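Local coordinates for hypothetical protein (Bacteroides ovatus, PDB 4EPS), which probably forms part of the tip of a fimbrium, the kind of cell-surface filament that mediates adhesion and biofilm formation, at residues A[195-198]-A[204-207]; A[446-451]-A[463-468]; A[77-82]-A[147-152]; A[315-320]-A[384-389]; A[34-39]-A[217-222]. All blocks are in the same frame, centred on the assembly; numbering follows the deposited sequence.

Interaction 1: A[195-198]-A[204-207]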
# COMPACT_ATOMS: atom_id res chain seq x y z
N ALA A 195 -31.37 6.09 10.42
CA ALA A 195 -32.61 6.56 11.02
C ALA A 195 -32.45 6.52 12.51
O ALA A 195 -31.89 5.55 13.04
CB ALA A 195 -33.81 5.71 10.59
N PHE A 196 -32.95 7.55 13.17
CA PHE A 196 -32.97 7.60 14.63
C PHE A 196 -34.40 7.60 15.15
O PHE A 196 -35.27 8.24 14.54
CB PHE A 196 -32.21 8.84 15.16
CG PHE A 196 -30.75 8.85 14.83
CD1 PHE A 196 -29.83 8.20 15.64
CD2 PHE A 196 -30.28 9.54 13.71
CE1 PHE A 196 -28.46 8.22 15.34
CE2 PHE A 196 -28.91 9.58 13.42
CZ PHE A 196 -28.02 8.90 14.22
N TYR A 197 -34.63 6.94 16.30
CA TYR A 197 -35.93 6.80 16.94
C TYR A 197 -35.87 7.11 18.41
O TYR A 197 -34.92 6.72 19.08
CB TYR A 197 -36.46 5.36 16.78
CG TYR A 197 -36.55 4.92 15.34
CD1 TYR A 197 -37.70 5.16 14.59
CD2 TYR A 197 -35.49 4.28 14.71
CE1 TYR A 197 -37.78 4.80 13.25
CE2 TYR A 197 -35.56 3.89 13.37
CZ TYR A 197 -36.71 4.15 12.65
OH TYR A 197 -36.79 3.77 11.33
N LEU A 198 -36.95 7.71 18.93
CA LEU A 198 -37.05 7.95 20.36
C LEU A 198 -37.70 6.75 21.07
O LEU A 198 -38.83 6.38 20.72
CB LEU A 198 -37.86 9.23 20.64
CG LEU A 198 -37.69 9.88 22.01
CD1 LEU A 198 -36.30 10.45 22.17
CD2 LEU A 198 -38.69 11.00 22.19
N GLY A 204 -43.81 6.53 13.79
CA GLY A 204 -44.19 7.70 14.57
C GLY A 204 -43.19 8.16 15.62
O GLY A 204 -43.40 9.22 16.22
N THR A 205 -42.11 7.38 15.88
CA THR A 205 -41.11 7.76 16.90
C THR A 205 -39.80 8.27 16.26
O THR A 205 -38.85 8.61 16.98
CB THR A 205 -40.82 6.59 17.84
OG1 THR A 205 -40.40 5.47 17.06
CG2 THR A 205 -42.03 6.22 18.71
N LYS A 206 -39.76 8.33 14.91
CA LYS A 206 -38.61 8.76 14.12
C LYS A 206 -38.27 10.20 14.44
O LYS A 206 -39.15 11.07 14.48
CB LYS A 206 -38.88 8.58 12.62
CG LYS A 206 -37.60 8.40 11.80
CD LYS A 206 -37.89 8.29 10.30
CE LYS A 206 -36.65 8.04 9.48
NZ LYS A 206 -35.74 9.22 9.42
N ILE A 207 -36.98 10.45 14.68
CA ILE A 207 -36.55 11.80 15.02
C ILE A 207 -35.62 12.34 13.90
O ILE A 207 -35.06 11.56 13.12
CB ILE A 207 -35.96 11.85 16.46
CG1 ILE A 207 -34.71 10.98 16.64
CG2 ILE A 207 -37.06 11.44 17.48
CD1 ILE A 207 -34.21 10.85 18.12
O HOH W 1 -33.65 9.88 11.58

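Interaction 2: A[446-451]-A[463-468]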
# COMPACT_ATOMS: atom_id res chain seq x y z
N SER A 446 -10.71 -7.60 -21.46
CA SER A 446 -10.97 -7.13 -20.07
C SER A 446 -12.46 -7.19 -19.72
O SER A 446 -12.82 -7.42 -18.57
CB SER A 446 -10.44 -5.72 -19.86
OG SER A 446 -10.92 -4.84 -20.87
N LEU A 447 -13.34 -7.03 -20.71
CA LEU A 447 -14.78 -7.07 -20.43
C LEU A 447 -15.15 -8.43 -19.81
O LEU A 447 -15.79 -8.48 -18.76
CB LEU A 447 -15.56 -6.81 -21.72
CG LEU A 447 -17.07 -6.63 -21.62
CD1 LEU A 447 -17.57 -5.91 -22.86
CD2 LEU A 447 -17.80 -7.99 -21.55
N GLU A 448 -14.71 -9.53 -20.43
CA GLU A 448 -15.06 -10.83 -19.86
C GLU A 448 -14.16 -11.22 -18.68
O GLU A 448 -14.68 -11.72 -17.67
CB GLU A 448 -15.01 -11.92 -20.96
CG GLU A 448 -16.13 -11.70 -21.98
CD GLU A 448 -16.49 -12.86 -22.88
OE1 GLU A 448 -15.67 -13.24 -23.75
OE2 GLU A 448 -17.64 -13.35 -22.77
N SER A 449 -12.84 -10.96 -18.76
CA SER A 449 -11.85 -11.36 -17.75
C SER A 449 -11.83 -10.51 -16.48
O SER A 449 -11.58 -11.04 -15.39
CB SER A 449 -10.44 -11.33 -18.36
OG SER A 449 -10.37 -12.16 -19.51
N LYS A 450 -12.00 -9.17 -16.61
CA LYS A 450 -11.96 -8.28 -15.42
C LYS A 450 -13.34 -7.88 -14.90
O LYS A 450 -13.46 -7.65 -13.70
CB LYS A 450 -11.15 -7.00 -15.72
CG LYS A 450 -9.66 -7.29 -15.91
CD LYS A 450 -8.82 -6.02 -15.99
CE LYS A 450 -7.35 -6.39 -16.06
NZ LYS A 450 -6.50 -5.27 -16.55
N LEU A 451 -14.35 -7.76 -15.77
CA LEU A 451 -15.66 -7.33 -15.31
C LEU A 451 -16.63 -8.49 -15.08
O LEU A 451 -17.18 -8.60 -13.99
CB LEU A 451 -16.27 -6.30 -16.28
CG LEU A 451 -15.40 -5.02 -16.57
CD1 LEU A 451 -16.12 -4.10 -17.58
CD2 LEU A 451 -15.11 -4.22 -15.28
N MSE A 463 -22.36 -8.94 -18.32
CA MSE A 463 -22.43 -8.09 -19.48
C MSE A 463 -22.24 -8.99 -20.71
O MSE A 463 -21.15 -9.52 -20.92
CB MSE A 463 -21.34 -7.02 -19.34
CG MSE A 463 -21.54 -5.87 -20.22
SE MSE A 463 -20.15 -4.57 -19.88
CE MSE A 463 -20.73 -3.44 -21.34
N ASP A 464 -23.33 -9.27 -21.45
CA ASP A 464 -23.25 -10.14 -22.63
C ASP A 464 -22.42 -9.43 -23.71
O ASP A 464 -22.77 -8.33 -24.17
CB ASP A 464 -24.66 -10.52 -23.12
CG ASP A 464 -24.77 -11.41 -24.35
OD1 ASP A 464 -23.72 -11.82 -24.90
OD2 ASP A 464 -25.91 -11.68 -24.78
N ILE A 465 -21.28 -10.05 -24.09
CA ILE A 465 -20.36 -9.50 -25.10
C ILE A 465 -21.04 -9.36 -26.48
O ILE A 465 -20.56 -8.56 -27.28
CB ILE A 465 -19.07 -10.37 -25.19
CG1 ILE A 465 -17.91 -9.60 -25.84
CG2 ILE A 465 -19.34 -11.77 -25.85
CD1 ILE A 465 -16.51 -10.34 -25.87
N SER A 466 -22.13 -10.12 -26.76
CA SER A 466 -22.83 -10.09 -28.05
C SER A 466 -24.00 -9.09 -28.04
O SER A 466 -24.66 -8.92 -29.07
CB SER A 466 -23.33 -11.48 -28.41
OG SER A 466 -24.29 -11.95 -27.47
N ALA A 467 -24.28 -8.44 -26.89
CA ALA A 467 -25.38 -7.48 -26.80
C ALA A 467 -24.98 -6.10 -27.37
O ALA A 467 -23.81 -5.85 -27.66
CB ALA A 467 -25.83 -7.33 -25.35
N THR A 468 -25.98 -5.23 -27.54
CA THR A 468 -25.81 -3.87 -28.06
C THR A 468 -26.18 -2.94 -26.94
O THR A 468 -27.24 -3.11 -26.34
CB THR A 468 -26.64 -3.67 -29.33
OG1 THR A 468 -26.17 -4.59 -30.32
CG2 THR A 468 -26.50 -2.24 -29.88
O HOH W 2 -20.51 -12.45 -22.63

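Interaction 3: A[77-82]-A[147-152]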
# COMPACT_ATOMS: atom_id res chain seq x y z
N ILE A 77 -30.50 52.75 21.60
CA ILE A 77 -30.61 52.97 23.04
C ILE A 77 -29.59 54.03 23.34
O ILE A 77 -28.39 53.81 23.14
CB ILE A 77 -30.45 51.72 23.94
CG1 ILE A 77 -31.31 50.55 23.47
CG2 ILE A 77 -30.73 52.08 25.42
CD1 ILE A 77 -30.72 49.25 23.85
N LEU A 78 -30.06 55.20 23.74
CA LEU A 78 -29.20 56.33 24.04
C LEU A 78 -28.83 56.31 25.50
O LEU A 78 -29.70 56.10 26.35
CB LEU A 78 -29.89 57.66 23.67
CG LEU A 78 -30.35 57.85 22.22
CD1 LEU A 78 -31.20 59.10 22.08
CD2 LEU A 78 -29.18 57.88 21.25
N TYR A 79 -27.54 56.54 25.80
CA TYR A 79 -27.08 56.59 27.17
C TYR A 79 -27.69 57.77 27.91
O TYR A 79 -27.81 58.87 27.36
CB TYR A 79 -25.54 56.62 27.30
CG TYR A 79 -25.10 56.72 28.74
CD1 TYR A 79 -25.13 55.60 29.58
CD2 TYR A 79 -24.77 57.95 29.31
CE1 TYR A 79 -24.79 55.70 30.93
CE2 TYR A 79 -24.44 58.06 30.67
CZ TYR A 79 -24.44 56.93 31.47
OH TYR A 79 -24.10 57.02 32.79
N ASP A 80 -28.05 57.52 29.17
CA ASP A 80 -28.63 58.45 30.11
C ASP A 80 -28.19 58.03 31.51
O ASP A 80 -28.05 56.83 31.76
CB ASP A 80 -30.17 58.40 29.97
CG ASP A 80 -30.95 59.31 30.90
OD1 ASP A 80 -30.50 60.45 31.13
OD2 ASP A 80 -32.03 58.89 31.35
N ASP A 81 -28.01 59.00 32.43
CA ASP A 81 -27.62 58.75 33.83
C ASP A 81 -28.58 57.79 34.56
O ASP A 81 -28.19 57.15 35.54
CB ASP A 81 -27.53 60.09 34.60
CG ASP A 81 -26.22 60.84 34.44
OD1 ASP A 81 -25.50 60.58 33.43
OD2 ASP A 81 -25.91 61.69 35.31
N ARG A 82 -29.83 57.68 34.06
CA ARG A 82 -30.85 56.76 34.59
C ARG A 82 -30.45 55.29 34.37
O ARG A 82 -30.98 54.41 35.03
CB ARG A 82 -32.21 57.03 33.95
N GLY A 147 -19.95 59.49 26.52
CA GLY A 147 -20.66 59.14 25.29
C GLY A 147 -20.32 57.87 24.53
O GLY A 147 -20.90 57.66 23.46
N ASN A 148 -19.38 57.01 25.04
CA ASN A 148 -18.98 55.75 24.40
C ASN A 148 -19.33 54.56 25.32
O ASN A 148 -18.59 54.26 26.25
CB ASN A 148 -17.48 55.77 24.07
CG ASN A 148 -16.96 54.56 23.31
OD1 ASN A 148 -17.71 53.75 22.77
ND2 ASN A 148 -15.64 54.43 23.24
N TYR A 149 -20.48 53.91 25.06
CA TYR A 149 -20.97 52.84 25.90
C TYR A 149 -21.27 51.58 25.12
O TYR A 149 -21.58 51.63 23.93
CB TYR A 149 -22.24 53.31 26.64
CG TYR A 149 -22.00 54.47 27.58
CD1 TYR A 149 -22.03 55.79 27.13
CD2 TYR A 149 -21.72 54.25 28.93
CE1 TYR A 149 -21.77 56.85 28.00
CE2 TYR A 149 -21.49 55.31 29.81
CZ TYR A 149 -21.51 56.61 29.33
OH TYR A 149 -21.30 57.66 30.20
N SER A 150 -21.11 50.44 25.80
CA SER A 150 -21.35 49.15 25.19
C SER A 150 -21.93 48.18 26.19
O SER A 150 -21.71 48.32 27.40
CB SER A 150 -20.06 48.58 24.60
OG SER A 150 -19.09 48.32 25.60
N LEU A 151 -22.72 47.25 25.67
CA LEU A 151 -23.29 46.11 26.37
C LEU A 151 -22.73 44.89 25.74
O LEU A 151 -22.93 44.69 24.53
CB LEU A 151 -24.82 46.09 26.29
CG LEU A 151 -25.57 46.93 27.27
CD1 LEU A 151 -27.05 46.92 26.91
CD2 LEU A 151 -25.33 46.44 28.73
N SER A 152 -21.96 44.10 26.50
CA SER A 152 -21.33 42.91 25.94
C SER A 152 -21.84 41.70 26.72
O SER A 152 -21.51 41.53 27.90
CB SER A 152 -19.81 43.05 25.95
OG SER A 152 -19.19 41.91 25.38

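Interaction 4: A[315-320]-A[384-389]. With SO4 (sulfate ion), chain H.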
# COMPACT_ATOMS: atom_id res chain seq x y z
N THR A 315 -7.42 22.51 -27.50
CA THR A 315 -7.96 22.40 -26.13
C THR A 315 -9.51 22.49 -26.15
O THR A 315 -10.08 23.45 -25.63
CB THR A 315 -7.31 23.47 -25.20
OG1 THR A 315 -5.95 23.64 -25.56
CG2 THR A 315 -7.39 23.09 -23.73
N PRO A 316 -10.22 21.49 -26.73
CA PRO A 316 -11.69 21.59 -26.77
C PRO A 316 -12.36 21.47 -25.39
O PRO A 316 -13.48 21.96 -25.21
CB PRO A 316 -12.10 20.42 -27.68
CG PRO A 316 -10.97 19.48 -27.64
CD PRO A 316 -9.73 20.28 -27.42
N TYR A 317 -11.66 20.85 -24.41
CA TYR A 317 -12.17 20.63 -23.05
C TYR A 317 -11.33 21.42 -22.05
O TYR A 317 -10.12 21.21 -21.95
CB TYR A 317 -12.19 19.11 -22.73
CG TYR A 317 -12.90 18.35 -23.83
CD1 TYR A 317 -14.28 18.50 -24.04
CD2 TYR A 317 -12.19 17.57 -24.73
CE1 TYR A 317 -14.92 17.90 -25.12
CE2 TYR A 317 -12.82 16.94 -25.81
CZ TYR A 317 -14.19 17.12 -26.00
OH TYR A 317 -14.83 16.54 -27.07
N THR A 318 -11.97 22.39 -21.39
CA THR A 318 -11.35 23.30 -20.42
C THR A 318 -12.18 23.31 -19.17
O THR A 318 -13.29 22.76 -19.18
CB THR A 318 -11.25 24.75 -21.00
OG1 THR A 318 -12.56 25.29 -21.10
CG2 THR A 318 -10.56 24.81 -22.36
N ALA A 319 -11.71 24.00 -18.10
CA ALA A 319 -12.48 24.07 -16.86
C ALA A 319 -13.80 24.79 -17.09
O ALA A 319 -14.78 24.47 -16.42
CB ALA A 319 -11.68 24.77 -15.76
N THR A 320 -13.86 25.72 -18.06
CA THR A 320 -15.07 26.49 -18.36
C THR A 320 -16.23 25.57 -18.83
O THR A 320 -17.36 25.78 -18.41
CB THR A 320 -14.78 27.58 -19.41
OG1 THR A 320 -13.62 28.32 -19.01
CG2 THR A 320 -15.96 28.52 -19.62
N PRO A 384 -16.85 10.63 -30.47
CA PRO A 384 -17.47 9.44 -29.81
C PRO A 384 -16.52 8.63 -28.94
O PRO A 384 -16.99 7.72 -28.25
CB PRO A 384 -17.94 8.58 -30.99
CG PRO A 384 -18.01 9.53 -32.17
CD PRO A 384 -16.86 10.46 -31.94
N LEU A 385 -15.22 8.96 -28.92
CA LEU A 385 -14.28 8.22 -28.06
C LEU A 385 -14.00 8.92 -26.71
O LEU A 385 -13.36 8.33 -25.84
CB LEU A 385 -12.96 7.97 -28.81
CG LEU A 385 -13.06 7.03 -30.06
CD1 LEU A 385 -11.69 6.84 -30.71
CD2 LEU A 385 -13.66 5.68 -29.72
N ARG A 386 -14.52 10.14 -26.52
CA ARG A 386 -14.29 10.89 -25.27
C ARG A 386 -15.21 10.48 -24.13
O ARG A 386 -16.38 10.17 -24.35
CB ARG A 386 -14.46 12.41 -25.51
CG ARG A 386 -13.71 12.99 -26.72
CD ARG A 386 -12.21 12.74 -26.61
NE ARG A 386 -11.48 13.43 -27.67
CZ ARG A 386 -10.22 13.17 -28.00
NH1 ARG A 386 -9.56 12.18 -27.39
NH2 ARG A 386 -9.62 13.85 -28.96
N PHE A 387 -14.70 10.55 -22.88
CA PHE A 387 -15.49 10.25 -21.67
C PHE A 387 -16.31 11.47 -21.33
O PHE A 387 -15.76 12.43 -20.80
CB PHE A 387 -14.55 9.94 -20.50
CG PHE A 387 -13.90 8.59 -20.44
CD1 PHE A 387 -13.84 7.77 -21.57
CD2 PHE A 387 -13.35 8.11 -19.25
CE1 PHE A 387 -13.25 6.52 -21.51
CE2 PHE A 387 -12.75 6.86 -19.20
CZ PHE A 387 -12.71 6.06 -20.33
N LEU A 388 -17.61 11.46 -21.66
CA LEU A 388 -18.48 12.64 -21.47
C LEU A 388 -19.86 12.31 -20.95
O LEU A 388 -20.75 13.16 -21.04
CB LEU A 388 -18.62 13.39 -22.83
CG LEU A 388 -17.34 14.11 -23.31
CD1 LEU A 388 -17.45 14.49 -24.77
CD2 LEU A 388 -17.05 15.34 -22.44
N GLY A 389 -20.06 11.10 -20.43
CA GLY A 389 -21.38 10.69 -19.95
C GLY A 389 -21.96 11.60 -18.88
O GLY A 389 -23.15 11.93 -18.93
S SO4 H . -6.23 12.65 -29.36
O1 SO4 H . -6.07 11.62 -30.39
O2 SO4 H . -4.91 13.17 -28.93
O3 SO4 H . -7.03 13.75 -29.90
O4 SO4 H . -6.89 12.04 -28.19

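Interaction 5: A[34-39]-A[217-222]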
# COMPACT_ATOMS: atom_id res chain seq x y z
N THR A 34 -12.99 24.00 22.99
CA THR A 34 -13.89 25.15 22.81
C THR A 34 -15.38 24.72 22.89
O THR A 34 -16.22 25.50 23.35
CB THR A 34 -13.59 25.81 21.43
OG1 THR A 34 -12.18 25.81 21.18
CG2 THR A 34 -14.13 27.23 21.32
N GLY A 35 -15.67 23.51 22.43
CA GLY A 35 -17.03 22.99 22.38
C GLY A 35 -17.74 23.56 21.17
O GLY A 35 -17.09 23.97 20.21
N PHE A 36 -19.08 23.60 21.19
CA PHE A 36 -19.87 24.11 20.07
C PHE A 36 -20.24 25.53 20.35
O PHE A 36 -21.10 25.81 21.20
CB PHE A 36 -21.13 23.26 19.83
CG PHE A 36 -20.83 21.85 19.44
CD1 PHE A 36 -20.64 21.50 18.10
CD2 PHE A 36 -20.71 20.85 20.40
CE1 PHE A 36 -20.33 20.18 17.74
CE2 PHE A 36 -20.42 19.52 20.03
CZ PHE A 36 -20.22 19.20 18.70
N VAL A 37 -19.58 26.45 19.62
CA VAL A 37 -19.77 27.88 19.79
C VAL A 37 -20.54 28.41 18.60
O VAL A 37 -20.12 28.24 17.45
CB VAL A 37 -18.42 28.63 19.96
CG1 VAL A 37 -18.63 30.14 20.01
CG2 VAL A 37 -17.69 28.16 21.22
N THR A 38 -21.64 29.08 18.89
CA THR A 38 -22.49 29.68 17.89
C THR A 38 -21.87 30.98 17.40
O THR A 38 -21.45 31.82 18.20
CB THR A 38 -23.88 29.93 18.52
OG1 THR A 38 -24.49 28.66 18.84
CG2 THR A 38 -24.79 30.77 17.65
N THR A 39 -21.78 31.18 16.10
CA THR A 39 -21.17 32.42 15.61
C THR A 39 -22.22 33.50 15.27
O THR A 39 -21.88 34.69 15.22
CB THR A 39 -20.23 32.12 14.42
OG1 THR A 39 -19.56 33.33 14.06
CG2 THR A 39 -20.96 31.51 13.21
N GLU A 217 -21.36 14.28 11.56
CA GLU A 217 -21.92 13.88 12.85
C GLU A 217 -23.32 14.45 12.96
O GLU A 217 -23.65 15.42 12.25
CB GLU A 217 -21.00 14.32 14.04
CG GLU A 217 -20.95 15.80 14.29
CD GLU A 217 -19.98 16.29 15.36
OE1 GLU A 217 -19.09 15.52 15.78
OE2 GLU A 217 -20.11 17.47 15.75
N TYR A 218 -24.15 13.83 13.81
CA TYR A 218 -25.53 14.25 14.02
C TYR A 218 -25.66 14.92 15.36
O TYR A 218 -25.05 14.44 16.33
CB TYR A 218 -26.50 13.06 13.97
CG TYR A 218 -26.52 12.36 12.62
CD1 TYR A 218 -25.54 11.43 12.29
CD2 TYR A 218 -27.50 12.67 11.67
CE1 TYR A 218 -25.56 10.78 11.05
CE2 TYR A 218 -27.52 12.02 10.43
CZ TYR A 218 -26.55 11.07 10.13
OH TYR A 218 -26.54 10.45 8.91
N ARG A 219 -26.43 16.01 15.43
CA ARG A 219 -26.63 16.78 16.67
C ARG A 219 -28.10 16.94 16.94
O ARG A 219 -28.89 17.15 16.02
CB ARG A 219 -25.93 18.16 16.58
CG ARG A 219 -24.41 17.99 16.43
CD ARG A 219 -23.61 19.21 16.84
NE ARG A 219 -23.65 20.29 15.85
CZ ARG A 219 -22.77 20.46 14.86
NH1 ARG A 219 -21.77 19.59 14.69
NH2 ARG A 219 -22.89 21.48 14.03
N LEU A 220 -28.49 16.81 18.21
CA LEU A 220 -29.89 16.92 18.58
C LEU A 220 -30.00 17.59 19.93
O LEU A 220 -29.49 17.05 20.91
CB LEU A 220 -30.53 15.51 18.64
CG LEU A 220 -32.01 15.46 18.99
CD1 LEU A 220 -32.87 15.90 17.78
CD2 LEU A 220 -32.40 14.05 19.37
N LEU A 221 -30.69 18.73 19.99
CA LEU A 221 -30.96 19.38 21.28
C LEU A 221 -31.98 18.56 22.07
O LEU A 221 -32.95 18.06 21.48
CB LEU A 221 -31.49 20.81 21.08
CG LEU A 221 -30.52 21.79 20.41
CD1 LEU A 221 -31.30 22.95 19.81
CD2 LEU A 221 -29.44 22.26 21.38
N ARG A 222 -31.74 18.42 23.39
CA ARG A 222 -32.61 17.67 24.32
C ARG A 222 -32.82 18.47 25.59
O ARG A 222 -31.98 19.31 25.94
CB ARG A 222 -32.00 16.29 24.68
CG ARG A 222 -31.74 15.33 23.47
CD ARG A 222 -33.01 14.80 22.84
NE ARG A 222 -33.81 14.00 23.78
CZ ARG A 222 -35.12 13.79 23.68
NH1 ARG A 222 -35.82 14.37 22.70
NH2 ARG A 222 -35.75 13.03 24.57

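Interaction 1: A[195-198]-A[204-207]
Tyr197 has CG anti to the carbonyl carbon (chi1 -57°), which lays its ring obliquely against the opposite arm: CD1 of Tyr197 is 3.7 Å from CA of Lys206, and OG1 of Thr205 approaches the same ring carbon. That hydroxyl hydrogen-bonds to the backbone oxygens of Asn200 and Glu202 within the turn, which must share its single proton. On the other face of the strand pair, one of the two modelled conformers of Ile207 turns its ethyl branch toward Phe196 and its methyl branch toward Leu198; in it CG1 of Ile207 lies 3.6 Å from CB of Phe196, while CG2 of Ile207 meets CB of Leu198 at 3.9 Å. The two segments are the arms of a beta hairpin in the fimbrillin-like part of the chain, strand 195-198 pairing antiparallel with the start of strand 206-212. Tyr197 and Lys206 form a non-hydrogen-bonded pair, flanked by nearly straight backbone bonds from Ile207 N to Phe196 O (2.8 Å) and from Leu198 N to Thr205 O (2.9 Å). Lys206 runs out extended as far as CE, which packs on CB of Ala195 at 3.8 Å, and then bends at its last torsion. A water joins NZ of Lys206 to the backbone by accepting from Phe196 N and donating to Ile207 O, the latter at 2.7 Å.

Interaction 2: A[446-451]-A[463-468]
Leu447 and selenomethionine Met463 cross at about a right angle, and so do Glu448 and Ile465, in a contact where the first turns of helix 446-458 are covered by the loop that follows the helix and leads into strand 469-474. The chain thus folds back on the helix it has just left. Leu447 brings its branch point to the selenium: CG lies 4.1 Å from SE of Met463, with CD1 of Leu447 close by, while its other methyl, CD2, rests against the backbone O of Met463 at 3.7 Å. Both side chains have CG anti to the backbone N, and Met463 stays extended to its end (chi2 177°), which carries the selenium across the leucine. Tyr485 of strand 479-485 touches both, placing this apolar half of the contact against the three-stranded sheet.

The second pair is of mixed character. CD1 of Ile465 lies 3.7 Å from OE1 of Glu448, and CG2 of Ile465 is near OE2 of Glu448, so the two branches of the isoleucine meet the two carboxylate oxygens as the side chains cross. OE1 of Glu448 accepts a hydrogen bond from ND2 of Asn445, just before the helix. Ile465 also belongs to a type I turn from Asp464 to Ala467, which also contains an Asx turn in which Ser466 N donates to OD1 of Asp464 at 3.0 Å. Between helix and turn, one water donates to OE2 of Glu448 at 3.0 Å and accepts from the backbone N of Ile465 at 2.9 Å.

Interaction 3: A[77-82]-A[147-152]
One face of the Tyr79 ring is covered by the ring of Tyr149, whose CZ sits 3.3 Å above the plane and over its centre; in return CD1 of Tyr79 lies over the centre of the Tyr149 ring. The planes are only 7° apart and the centroids 3.7 Å apart, so this is a close face-to-face stack. The rings are nevertheless shifted and turned against each other. Beyond the six-membered ring, the hydroxyl of Tyr149 extends over the far side of Tyr79, where OH of Tyr149 is 3.2 Å from CE2 of Tyr79. At the opposite end, CB of Tyr79 reaches over CD1 of Tyr149 at 3.6 Å, and CG of Tyr79 approaches CE1 of Tyr149 to 3.4 Å.

The stack joins the loop between strands 72-73 and 87-92 to the beginning of the long strand 148-174, just past the tight turn at Gly147 that connects it to strand 135-145. It lies near a hairpin end of the fimbrillin-like beta structure. The contact is also at the protein surface. Tyr79 has CG anti to the backbone N (chi1 178°), whereas in Tyr149 CG is anti to the carbonyl carbon (chi1 -63°); these two settings carry the rings from backbones whose nearest CA atoms are 7.2 Å apart into almost parallel planes. Leu142 of strand 135-145 touches both tyrosines. The N-terminal chain runs between the two segments as a bridge of backbone bonds, Asn11 pairing with Tyr79 and Val14 with Tyr149 and Leu151.

Interaction 4: A[315-320]-A[384-389]
The two backbones stay well apart, the nearest CA atoms, those of Tyr317 and Arg386, being 10.2 Å from each other, so side chains alone close the contact. It ties together two loops among the helices of the C-terminal half: one between helices 305-308 and 323-327, the other leading into helix 389-403, with Leu388 at the N-cap position. Tyr317 reaches across with its phenol end. Its OH lies 3.7 Å from CG of Arg386 and 4.0 Å from CD1 of Leu388, the leucine crossing it at about a right angle. The phenol oxygen is hydrogen-bonded to OE1 of Glu378, the same carboxylate oxygen that makes a salt bridge with NE of Arg386, so one acidic side chain positions both partners.

Arg386 bends at its second torsion (chi2 -58°), so CG and NE pass the phenol obliquely; ring and guanidinium planes stand 78° apart. The outer edge of the guanidinium faces a sulfate ion, probably from the crystallisation liquor, whose sulfur lies in the guanidinium plane. Two nearly straight bonds hold the anion, from NH1 of Arg386 to O4 of the sulfate at 2.8 Å and from NH2 of Arg386 to O3, also at 2.8 Å.

Interaction 5: A[34-39]-A[217-222]
OE2 of Glu217 is held by two salt bridges, from NH1 of Arg219 at 2.9 Å and from NZ of Lys215, and the edge of the Phe36 ring also meets it in plane, with CE1 and CZ of Phe36 each 3.4 Å from OE2. The arginine uses the anti lone pair of that oxygen, with the oxygen close to the guanidinium plane, although the bond itself is bent (134° at the hydrogen). Phe36 also covers part of one guanidinium face of Arg219. CE1 of Phe36 is 3.4 Å from NH1 of Arg219 and 3.5 Å from its CD, the two planes being inclined at 43°. A bend at chi3 of Arg219 (-76°) swings the guanidinium back toward Glu217, two residues along strand 217-222 and on the same side of it. NH1 has a further salt bridge to Asp212, and OE1 of Glu217 one to Arg254. The loop 34-39, which leads to strand 45-52, thus lays one aromatic ring on a charged network of the fimbrillin-like beta structure. The slightly positive ring-edge hydrogens facing a carboxylate oxygen would add a weak electrostatic attraction, and Glu217 and Arg219, each with further salt-bridge partners, would probably both stay ionised beside the ring.

Interactions 1, 3 and 5 belong to the fimbrillin-like beta structure, whereas interactions 2 and 4 lie in the later, more helical half of the chain. Interaction 5 closes a long loop in which interactions 3 and 1 are nested in succession; interactions 4 and 2 then follow. Interactions 1 and 5 touch, their centres about 20 Å apart, through neighbouring strands 206-212 and 217-222, and strand 217-222 also pairs with strand 148-174, which carries interaction 3. Interactions 2 and 4 are about 26 Å apart between centres. The span from interaction 3 to interaction 2, about 79 Å between centres, reflects an elongated molecule, consistent with a fimbrial component.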